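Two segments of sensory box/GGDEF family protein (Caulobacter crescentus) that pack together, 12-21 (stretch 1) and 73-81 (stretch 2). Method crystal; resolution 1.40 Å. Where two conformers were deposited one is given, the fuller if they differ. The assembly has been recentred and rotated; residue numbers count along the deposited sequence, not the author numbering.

Stretch 1 (12-21) NRNSLQMRLA
Stretch 2, residues 73-81: APSFAARLG

Residues 13-21 form a helix that continues later in the chain, and stretch 2 runs as a loop into a strand from Phe76. Helix and strand axes approach to 8.1 Å, with an angle of 138° between their N-to-C directions. In register, the CA of Asn12 lies 5.4 Å from the CA of Ala78, and the CA of Arg13 lies 5.2 Å from the CA of Leu80. About 504 Å² is buried, both sides summed. No direct hydrogen bond crosses the contact; apolar packing, arginine stacking and bridging waters hold it.

Ala73 (phi/psi -49/134) leads into a cis peptide bond before Pro74 (-90/-1, C-gamma endo). Pro74 contributes its carbonyl. Water 3 donates to Pro74 O at 2.8 Å and accepts from Arg19 NH2 at 3.1 Å. Ser75 (-77/164, chi1 m) points away from the helix.

Phe76 (-158/162) opens the strand and points toward the helix, with chi1 47° (p) and chi2 -86°. Phe76 is buried and has the largest area covered by the other stretch, 107 Å² for the whole residue. Arg19 (chi1 m, chi2 t, chi3 p, chi4 179°) points toward the strand and folds over one ring face. Arg19 CB sits 4.0 Å from the centroid of the Phe76 ring, a CH-pi contact. The guanidinium of Arg19 stacks flat on Phe76, planes at 25°. Arg19 CZ is 4.3 Å from the Phe76 ring centroid, an off-centre cation-pi contact. Arginine suits this exposed position: it covers the ring and still reaches water 3. At the ring edge, Leu16 CD1 lies 4.0 Å from Phe76 CE2. Leu20 N approaches Phe76 CZ at 3.8 Å, but this N-H bonds to Leu16 O at 2.8 Å within the helix.

Ala77 (-133/148) points away. Ala78 (-140/154) points toward the helix, in keeping with the alternation of a strand. Its methyl is buried, with Ala78 CB 3.9 Å from Leu16 CB. The small side chain fits this close backbone approach. Leu16 (chi1 t, chi2 p) is buried and touches Phe76, Ala78 and Leu80.

The CA-to-CB bond of Arg79 (-113/127; chi1 t, chi2 t, chi3 p) points away from the helix, but its carbonyl faces the helix start. Asn12 CA is 3.9 Å from Arg79 O. Asn12 (-101/179, chi1 p) is the N-cap: its OD1 accepts from Ser15 N at 3.0 Å. Ser15 OG (chi1 p) accepts from Asn12 N at 3.2 Å. Water 1 accepts from Arg13 N at 2.9 Å. It donates to Arg79 O at 3.2 Å and Leu80 O at 2.7 Å, so it links the first helical turn to the strand.

Leu80 (-78/-32, chi1 m, chi2 t) packs its CD2 3.6 Å from Leu16 CD2. Arg13 (chi1 t, chi2 t, chi3 m, chi4 -82°) lays one guanidinium face over Leu80, with Arg13 NH2 3.7 Å from Leu80 CB. Water 2 accepts from Arg13 NE at 2.8 Å and donates to Leu80 O at 2.6 Å. Gly81 (143/148) ends the stretch at positive phi, which glycine readily adopts.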

# COMPACT_ATOMS: atom_id res chain seq x y z
N ASN A 12 5.68 3.51 9.31
CA ASN A 12 5.43 2.23 9.95
C ASN A 12 3.96 2.14 10.41
O ASN A 12 3.16 3.03 10.16
CB ASN A 12 6.44 1.98 11.07
CG ASN A 12 6.42 3.02 12.18
OD1 ASN A 12 5.42 3.71 12.37
ND2 ASN A 12 7.55 3.19 12.87
N ARG A 13 3.59 1.01 10.99
CA ARG A 13 2.21 0.82 11.46
C ARG A 13 1.73 1.94 12.38
O ARG A 13 0.57 2.41 12.22
CB ARG A 13 2.09 -0.52 12.22
CG ARG A 13 0.67 -0.86 12.70
CD ARG A 13 0.67 -2.20 13.49
NE ARG A 13 1.06 -3.34 12.66
CZ ARG A 13 0.25 -4.00 11.83
NH1 ARG A 13 -1.02 -3.64 11.66
NH2 ARG A 13 0.73 -5.02 11.13
N ASN A 14 2.57 2.33 13.35
CA ASN A 14 2.27 3.40 14.35
C ASN A 14 1.91 4.70 13.64
O ASN A 14 0.86 5.33 13.90
CB ASN A 14 3.49 3.68 15.28
CG ASN A 14 3.46 5.09 15.96
OD1 ASN A 14 2.43 5.51 16.51
ND2 ASN A 14 4.59 5.83 15.90
N SER A 15 2.82 5.15 12.77
CA SER A 15 2.62 6.46 12.13
C SER A 15 1.53 6.41 11.10
O SER A 15 0.79 7.35 10.97
CB SER A 15 3.89 7.07 11.55
OG SER A 15 4.56 6.19 10.68
N LEU A 16 1.35 5.27 10.43
CA LEU A 16 0.20 5.10 9.57
C LEU A 16 -1.12 5.31 10.29
O LEU A 16 -2.00 6.07 9.86
CB LEU A 16 0.23 3.68 8.93
CG LEU A 16 -1.08 3.24 8.27
CD1 LEU A 16 -1.26 4.12 7.04
CD2 LEU A 16 -1.05 1.73 7.96
N GLN A 17 -1.27 4.63 11.42
CA GLN A 17 -2.54 4.72 12.16
C GLN A 17 -2.78 6.16 12.61
O GLN A 17 -3.90 6.68 12.48
CB GLN A 17 -2.47 3.78 13.37
CG GLN A 17 -3.80 3.70 14.15
CD GLN A 17 -4.02 4.89 15.11
OE1 GLN A 17 -3.05 5.54 15.60
NE2 GLN A 17 -5.31 5.19 15.39
N MSE A 18 -1.72 6.85 13.07
CA MSE A 18 -1.88 8.25 13.56
C MSE A 18 -2.29 9.19 12.41
O MSE A 18 -3.16 10.03 12.54
CB MSE A 18 -0.60 8.80 14.15
CG MSE A 18 -0.21 8.09 15.37
SE MSE A 18 1.46 8.77 16.13
CE MSE A 18 2.66 9.14 14.67
N ARG A 19 -1.62 9.04 11.29
CA ARG A 19 -1.87 9.92 10.15
C ARG A 19 -3.22 9.63 9.49
O ARG A 19 -3.89 10.54 9.04
CB ARG A 19 -0.71 9.87 9.17
CG ARG A 19 0.54 10.65 9.68
CD ARG A 19 1.59 10.75 8.60
NE ARG A 19 1.11 11.59 7.50
CZ ARG A 19 1.80 11.88 6.40
NH1 ARG A 19 3.02 11.39 6.24
NH2 ARG A 19 1.28 12.63 5.45
N LEU A 20 -3.63 8.35 9.50
CA LEU A 20 -4.94 7.96 8.95
C LEU A 20 -6.06 8.52 9.83
O LEU A 20 -7.04 9.06 9.36
CB LEU A 20 -5.00 6.44 8.78
CG LEU A 20 -6.37 5.92 8.32
CD1 LEU A 20 -6.83 6.58 7.03
CD2 LEU A 20 -6.22 4.39 8.10
N ALA A 21 -5.88 8.41 11.16
CA ALA A 21 -6.90 8.98 12.07
C ALA A 21 -7.03 10.48 11.85
O ALA A 21 -8.18 11.01 11.81
CB ALA A 21 -6.56 8.67 13.49
N ALA A 73 2.40 13.89 -0.67
CA ALA A 73 1.51 14.57 0.31
C ALA A 73 0.38 15.28 -0.45
O ALA A 73 0.61 15.92 -1.49
CB ALA A 73 2.30 15.56 1.20
N PRO A 74 -0.86 15.14 0.01
CA PRO A 74 -1.25 14.67 1.34
C PRO A 74 -1.45 13.15 1.50
O PRO A 74 -1.78 12.68 2.60
CB PRO A 74 -2.62 15.38 1.54
CG PRO A 74 -3.17 15.48 0.14
CD PRO A 74 -2.00 15.77 -0.71
N SER A 75 -1.27 12.41 0.41
CA SER A 75 -1.34 10.95 0.47
C SER A 75 -0.04 10.45 1.10
O SER A 75 0.97 11.15 1.17
CB SER A 75 -1.58 10.41 -0.93
OG SER A 75 -2.82 10.88 -1.41
N PHE A 76 -0.05 9.19 1.54
CA PHE A 76 1.12 8.64 2.22
C PHE A 76 1.12 7.12 2.14
O PHE A 76 0.09 6.49 1.90
CB PHE A 76 1.22 9.14 3.68
CG PHE A 76 -0.06 9.05 4.48
CD1 PHE A 76 -0.99 10.07 4.42
CD2 PHE A 76 -0.30 7.99 5.36
CE1 PHE A 76 -2.17 10.03 5.16
CE2 PHE A 76 -1.44 7.99 6.11
CZ PHE A 76 -2.37 9.02 6.01
N ALA A 77 2.29 6.55 2.38
CA ALA A 77 2.54 5.11 2.25
C ALA A 77 3.28 4.59 3.45
O ALA A 77 4.12 5.28 4.04
CB ALA A 77 3.27 4.81 1.02
N ALA A 78 3.01 3.34 3.78
CA ALA A 78 3.55 2.62 4.92
C ALA A 78 3.90 1.18 4.56
O ALA A 78 3.29 0.65 3.61
CB ALA A 78 2.57 2.57 6.05
N ARG A 79 4.84 0.57 5.25
CA ARG A 79 5.02 -0.88 5.19
C ARG A 79 4.64 -1.40 6.57
O ARG A 79 5.13 -0.89 7.58
CB ARG A 79 6.45 -1.27 4.85
CG ARG A 79 6.61 -2.79 4.68
CD ARG A 79 8.01 -3.24 4.27
NE ARG A 79 8.89 -3.14 5.38
CZ ARG A 79 9.25 -4.15 6.18
NH1 ARG A 79 8.82 -5.41 6.04
NH2 ARG A 79 10.07 -3.90 7.17
N LEU A 80 3.74 -2.37 6.64
CA LEU A 80 3.35 -2.88 7.98
C LEU A 80 4.37 -3.83 8.58
O LEU A 80 4.65 -3.78 9.80
CB LEU A 80 1.95 -3.50 7.94
CG LEU A 80 0.88 -2.51 7.44
CD1 LEU A 80 -0.52 -3.15 7.29
CD2 LEU A 80 0.85 -1.34 8.42
N GLY A 81 5.04 -4.57 7.70
CA GLY A 81 5.64 -5.86 8.02
C GLY A 81 5.51 -6.83 6.84
O GLY A 81 4.56 -6.82 6.05
O HOH W 1 5.33 -1.33 10.77
O HOH W 2 3.73 -4.05 12.20
O HOH W 3 -1.69 13.39 5.32